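Local coordinates for Tb427.07.360- putative uncharacterized metacyclic invariant surface protein from Trypanosoma brucei (Trypanosoma brucei, PDB 5VTL) that is of unknown function but, as an invariant surface protein of metacyclic trypanosomes with an elongated helical fold, probably forms part of the parasite's surface, at residues 1-9 and 118-129. Residues are numbered along the deposited sequence; the frame is centred on the assembly and turned at random.
Sequences QNTVSHVSA and DNSAASTARRIA
Val7 on helix 4-58 and Ile128 on helix 123-130 meet where the two helices start side by side, a parallel helix pair at one end of the elongated helical bundle. The axes of helix 4-9 and helix 123-129 run 8° apart and approach to 8.7 Å, a spacing consistent with the small Ala125 between them, whose CB lies near Asn2 O and Val7 CG2. Val7 can be followed outward: CB faces Ala125 O, and CG1, held anti to the backbone N (chi1 174°), passes Ala125 O at 3.4 Å and touches Ile128 CG2 at 3.5 Å and Ala129 CB at 3.8 Å. CG2, the other branch, rests near Ala125 CB; Tyr111 and Val115 of helix 105-116 also touch this valine. One turn earlier, Val4 divides its branches, CG2 beside Thr124 CB and CG1 4.0 Å from Ile128 CD1; Val4 and Ile128 cross at about a right angle. Polar linkage between the segments runs through water at the helix starts. One water donates to Asn2 O and accepts from Ala122 N, joining backbone to backbone. Asn2 ND2 donates to two more, which in turn donate to Asp118 OD2 and Ser120 OG. Beyond that bridge, Asp118 OD1 accepts from Ser120 N (2.9 Å), making an Asx turn, and also from Ser120 OG (2.6 Å), both arriving from the same face of its plane.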
ATOM      1  N   GLN A   1      33.073 -10.288  10.791  1.00 12.87           N
ATOM      2  CA  GLN A   1      32.013 -10.271   9.764  1.00  8.63           C
ATOM      3  C   GLN A   1      31.827  -8.853   9.259  1.00  7.68           C
ATOM      4  O   GLN A   1      30.772  -8.250   9.420  1.00  8.67           O
ATOM      5  CB  GLN A   1      30.693 -10.853  10.295  1.00 11.99           C
ATOM      6  CG  GLN A   1      30.843 -12.333  10.684  1.00 16.87           C
ATOM      7  CD  GLN A   1      29.540 -13.042  11.044  1.00 17.05           C
ATOM      8  OE1 GLN A   1      28.683 -13.276  10.187  1.00 15.57           O
ATOM      9  NE2 GLN A   1      29.414 -13.436  12.309  1.00 19.67           N
ATOM     10  N   ASN A   2      32.882  -8.329   8.648  1.00  5.32           N
ATOM     11  CA  ASN A   2      32.875  -6.945   8.170  1.00  6.82           C
ATOM     12  C   ASN A   2      33.450  -6.785   6.754  1.00  7.33           C
ATOM     13  O   ASN A   2      34.058  -5.771   6.412  1.00  5.33           O
ATOM     14  CB  ASN A   2      33.612  -6.048   9.156  1.00 10.45           C
ATOM     15  CG  ASN A   2      35.022  -6.493   9.419  1.00 11.01           C
ATOM     16  OD1 ASN A   2      35.538  -7.428   8.782  1.00  9.75           O
ATOM     17  ND2 ASN A   2      35.659  -5.847  10.390  1.00 13.45           N
ATOM     18  N   THR A   3      33.222  -7.792   5.929  1.00  4.98           N
ATOM     19  CA  THR A   3      33.563  -7.695   4.526  1.00  5.81           C
ATOM     20  C   THR A   3      32.610  -6.726   3.829  1.00  3.00           C
ATOM     21  O   THR A   3      31.534  -6.413   4.343  1.00  4.17           O
ATOM     22  CB  THR A   3      33.449  -9.053   3.835  1.00  8.11           C
ATOM     23  OG1 THR A   3      32.075  -9.415   3.725  1.00  5.41           O
ATOM     24  CG2 THR A   3      34.209 -10.132   4.604  1.00 11.62           C
ATOM     25  N   VAL A   4      33.001  -6.278   2.642  1.00  3.59           N
ATOM     26  CA  VAL A   4      32.135  -5.461   1.799  1.00  3.70           C
ATOM     27  C   VAL A   4      30.715  -6.029   1.700  1.00  4.11           C
ATOM     28  O   VAL A   4      29.752  -5.300   1.879  1.00  4.92           O
ATOM     29  CB  VAL A   4      32.781  -5.311   0.402  1.00  6.90           C
ATOM     30  CG1 VAL A   4      31.813  -4.737  -0.595  1.00  6.12           C
ATOM     31  CG2 VAL A   4      34.027  -4.433   0.538  1.00  5.09           C
ATOM     32  N   SER A   5      30.587  -7.340   1.477  1.00  4.73           N
ATOM     33  CA  SER A   5      29.262  -7.946   1.355  1.00  6.07           C
ATOM     34  C   SER A   5      28.463  -7.867   2.666  1.00  4.38           C
ATOM     35  O   SER A   5      27.246  -7.631   2.619  1.00  5.59           O
ATOM     36  CB  SER A   5      29.366  -9.388   0.881  1.00  9.92           C
ATOM     37  OG  SER A   5      29.832  -9.424  -0.455  1.00  8.75           O
ATOM     38  N   HIS A   6      29.118  -8.065   3.812  1.00  3.17           N
ATOM     39  CA  HIS A   6      28.419  -7.980   5.102  1.00  4.75           C
ATOM     40  C   HIS A   6      27.895  -6.560   5.264  1.00  5.07           C
ATOM     41  O   HIS A   6      26.745  -6.334   5.620  1.00  3.37           O
ATOM     42  CB  HIS A   6      29.325  -8.272   6.294  1.00  4.19           C
ATOM     43  CG  HIS A   6      29.848  -9.676   6.376  1.00  5.33           C
ATOM     44  ND1 HIS A   6      29.083 -10.743   6.791  1.00 12.49           N
ATOM     45  CD2 HIS A   6      31.093 -10.166   6.180  1.00  4.52           C
ATOM     46  CE1 HIS A   6      29.829 -11.831   6.817  1.00  5.53           C
ATOM     47  NE2 HIS A   6      31.052 -11.509   6.442  1.00 11.69           N
ATOM     48  N   VAL A   7      28.751  -5.589   4.998  1.00  4.13           N
ATOM     49  CA  VAL A   7      28.355  -4.191   5.207  1.00  3.88           C
ATOM     50  C   VAL A   7      27.284  -3.776   4.202  1.00  2.38           C
ATOM     51  O   VAL A   7      26.343  -3.051   4.541  1.00  3.66           O
ATOM     52  CB  VAL A   7      29.590  -3.268   5.137  1.00  4.33           C
ATOM     53  CG1 VAL A   7      29.185  -1.802   5.214  1.00  9.65           C
ATOM     54  CG2 VAL A   7      30.520  -3.603   6.262  1.00  7.06           C
ATOM     55  N   SER A   8      27.382  -4.244   2.958  1.00  4.04           N
ATOM     56  CA  SER A   8      26.349  -3.930   1.979  1.00  5.18           C
ATOM     57  C   SER A   8      24.961  -4.420   2.422  1.00  3.59           C
ATOM     58  O   SER A   8      23.953  -3.704   2.294  1.00  3.04           O
ATOM     59  CB  SER A   8      26.700  -4.529   0.612  1.00  9.93           C
ATOM     60  OG  SER A   8      27.767  -3.816   0.042  1.00 11.12           O
ATOM     61  N   ALA A   9      24.922  -5.651   2.908  1.00  3.78           N
ATOM     62  CA  ALA A   9      23.699  -6.245   3.424  1.00  5.59           C
ATOM     63  C   ALA A   9      23.134  -5.429   4.598  1.00  3.98           C
ATOM     64  O   ALA A   9      21.937  -5.131   4.653  1.00  2.84           O
ATOM     65  CB  ALA A   9      23.979  -7.650   3.876  1.00  3.92           C
ATOM     66  N   ASP A 118      36.342   1.216  12.435  1.00  6.21           N
ATOM     67  CA  ASP A 118      37.301   0.153  12.675  1.00  3.75           C
ATOM     68  C   ASP A 118      38.452   0.262  11.688  1.00  8.11           C
ATOM     69  O   ASP A 118      38.273   0.036  10.492  1.00  4.63           O
ATOM     70  CB  ASP A 118      36.595  -1.217  12.588  1.00  6.30           C
ATOM     71  CG  ASP A 118      37.453  -2.363  13.098  1.00  8.75           C
ATOM     72  OD1 ASP A 118      38.680  -2.221  13.123  1.00  5.14           O
ATOM     73  OD2 ASP A 118      36.882  -3.397  13.499  1.00  6.94           O
ATOM     74  N   ASN A 119      39.631   0.634  12.194  1.00  6.56           N
ATOM     75  CA  ASN A 119      40.833   0.790  11.366  1.00  5.72           C
ATOM     76  C   ASN A 119      41.358  -0.524  10.797  1.00  6.04           C
ATOM     77  O   ASN A 119      42.235  -0.521   9.938  1.00  9.96           O
ATOM     78  CB  ASN A 119      41.942   1.457  12.184  1.00  6.13           C
ATOM     79  CG  ASN A 119      41.599   2.871  12.570  1.00  7.62           C
ATOM     80  OD1 ASN A 119      41.039   3.621  11.775  1.00 10.54           O
ATOM     81  ND2 ASN A 119      41.879   3.230  13.824  1.00 12.10           N
ATOM     82  N   SER A 120      40.840  -1.648  11.284  1.00  3.97           N
ATOM     83  CA  SER A 120      41.201  -2.947  10.743  1.00  4.82           C
ATOM     84  C   SER A 120      40.309  -3.357   9.557  1.00  5.16           C
ATOM     85  O   SER A 120      40.522  -4.405   8.960  1.00  5.45           O
ATOM     86  CB  SER A 120      41.161  -4.019  11.848  1.00  8.01           C
ATOM     87  OG  SER A 120      39.830  -4.400  12.167  1.00  7.32           O
ATOM     88  N   ALA A 121      39.298  -2.547   9.243  1.00  5.24           N
ATOM     89  CA  ALA A 121      38.322  -2.940   8.242  1.00  5.17           C
ATOM     90  C   ALA A 121      38.783  -2.470   6.869  1.00  6.76           C
ATOM     91  O   ALA A 121      39.477  -1.470   6.758  1.00  3.27           O
ATOM     92  CB  ALA A 121      36.958  -2.377   8.573  1.00  4.97           C
ATOM     93  N   ALA A 122      38.408  -3.202   5.833  1.00  3.65           N
ATOM     94  CA  ALA A 122      38.771  -2.852   4.465  1.00  3.85           C
ATOM     95  C   ALA A 122      38.197  -1.505   4.046  1.00  3.49           C
ATOM     96  O   ALA A 122      37.131  -1.093   4.504  1.00  5.19           O
ATOM     97  CB  ALA A 122      38.321  -3.961   3.497  1.00  5.26           C
ATOM     98  N   SER A 123      38.941  -0.800   3.197  1.00  3.92           N
ATOM     99  CA  SER A 123      38.575   0.548   2.759  1.00  4.23           C
ATOM    100  C   SER A 123      37.105   0.680   2.312  1.00  6.03           C
ATOM    101  O   SER A 123      36.370   1.551   2.786  1.00  6.29           O
ATOM    102  CB  SER A 123      39.532   1.004   1.648  1.00  7.53           C
ATOM    103  OG  SER A 123      39.531   0.097   0.547  1.00  5.95           O
ATOM    104  N   THR A 124      36.660  -0.189   1.414  1.00  3.91           N
ATOM    105  CA  THR A 124      35.333  -0.041   0.828  1.00  4.45           C
ATOM    106  C   THR A 124      34.246  -0.388   1.834  1.00  3.74           C
ATOM    107  O   THR A 124      33.170   0.226   1.832  1.00  6.28           O
ATOM    108  CB  THR A 124      35.181  -0.881  -0.458  1.00  6.08           C
ATOM    109  OG1 THR A 124      36.102  -0.377  -1.433  1.00  5.77           O
ATOM    110  CG2 THR A 124      33.757  -0.765  -1.034  1.00  5.18           C
ATOM    111  N   ALA A 125      34.555  -1.330   2.724  1.00  2.20           N
ATOM    112  CA  ALA A 125      33.634  -1.685   3.808  1.00  3.93           C
ATOM    113  C   ALA A 125      33.361  -0.491   4.709  1.00  4.77           C
ATOM    114  O   ALA A 125      32.202  -0.188   5.031  1.00  4.09           O
ATOM    115  CB  ALA A 125      34.184  -2.806   4.594  1.00  5.25           C
ATOM    116  N   ARG A 126      34.428   0.198   5.096  1.00  4.53           N
ATOM    117  CA  ARG A 126      34.302   1.407   5.906  1.00  3.19           C
ATOM    118  C   ARG A 126      33.566   2.513   5.162  1.00  2.76           C
ATOM    119  O   ARG A 126      32.760   3.243   5.738  1.00  6.32           O
ATOM    120  CB  ARG A 126      35.679   1.901   6.318  1.00  5.55           C
ATOM    121  CG  ARG A 126      36.447   0.911   7.205  1.00  6.17           C
ATOM    122  CD  ARG A 126      37.765   1.541   7.714  1.00  5.50           C
ATOM    123  NE  ARG A 126      37.499   2.530   8.739  1.00  5.87           N
ATOM    124  CZ  ARG A 126      38.436   3.240   9.353  1.00  8.21           C
ATOM    125  NH1 ARG A 126      39.697   3.100   8.988  1.00  7.58           N
ATOM    126  NH2 ARG A 126      38.104   4.129  10.272  1.00  7.29           N
ATOM    127  N   ARG A 127      33.816   2.636   3.868  1.00  4.23           N
ATOM    128  CA  ARG A 127      33.191   3.698   3.089  1.00  4.17           C
ATOM    129  C   ARG A 127      31.686   3.498   3.004  1.00  3.24           C
ATOM    130  O   ARG A 127      30.894   4.417   3.179  1.00  5.02           O
ATOM    131  CB  ARG A 127      33.781   3.751   1.679  1.00  6.25           C
ATOM    132  CG  ARG A 127      33.162   4.818   0.822  1.00 10.66           C
ATOM    133  CD  ARG A 127      34.081   5.140  -0.365  1.00 22.24           C
ATOM    134  NE  ARG A 127      34.215   3.985  -1.233  1.00 26.93           N
ATOM    135  CZ  ARG A 127      35.299   3.218  -1.376  1.00 15.43           C
ATOM    136  NH1 ARG A 127      36.436   3.441  -0.730  1.00 17.30           N
ATOM    137  NH2 ARG A 127      35.224   2.198  -2.203  1.00 17.34           N
ATOM    138  N   ILE A 128      31.295   2.269   2.733  1.00  4.70           N
ATOM    139  CA  ILE A 128      29.881   1.948   2.640  1.00  4.30           C
ATOM    140  C   ILE A 128      29.228   2.174   3.996  1.00  4.98           C
ATOM    141  O   ILE A 128      28.144   2.759   4.082  1.00  4.81           O
ATOM    142  CB  ILE A 128      29.705   0.494   2.189  1.00  5.76           C
ATOM    143  CG1 ILE A 128      30.180   0.347   0.741  1.00  7.58           C
ATOM    144  CG2 ILE A 128      28.225   0.027   2.329  1.00  6.58           C
ATOM    145  CD1 ILE A 128      30.249  -1.125   0.308  1.00  7.64           C
ATOM    146  N   ALA A 129      29.896   1.722   5.055  1.00  5.10           N
ATOM    147  CA  ALA A 129      29.339   1.852   6.407  1.00  5.68           C
ATOM    148  C   ALA A 129      29.171   3.321   6.775  1.00  6.47           C
ATOM    149  O   ALA A 129      28.132   3.734   7.306  1.00  6.81           O
ATOM    150  CB  ALA A 129      30.216   1.159   7.437  1.00  8.05           C
TER
HETATM  151  O   HOH W   1      36.976  -5.470   6.220  1.00  6.79           O
HETATM  152  O   HOH W   2      34.451  -3.900  12.337  1.00 14.84           O
HETATM  153  O   HOH W   3      38.410  -6.307  10.911  1.00 15.65           O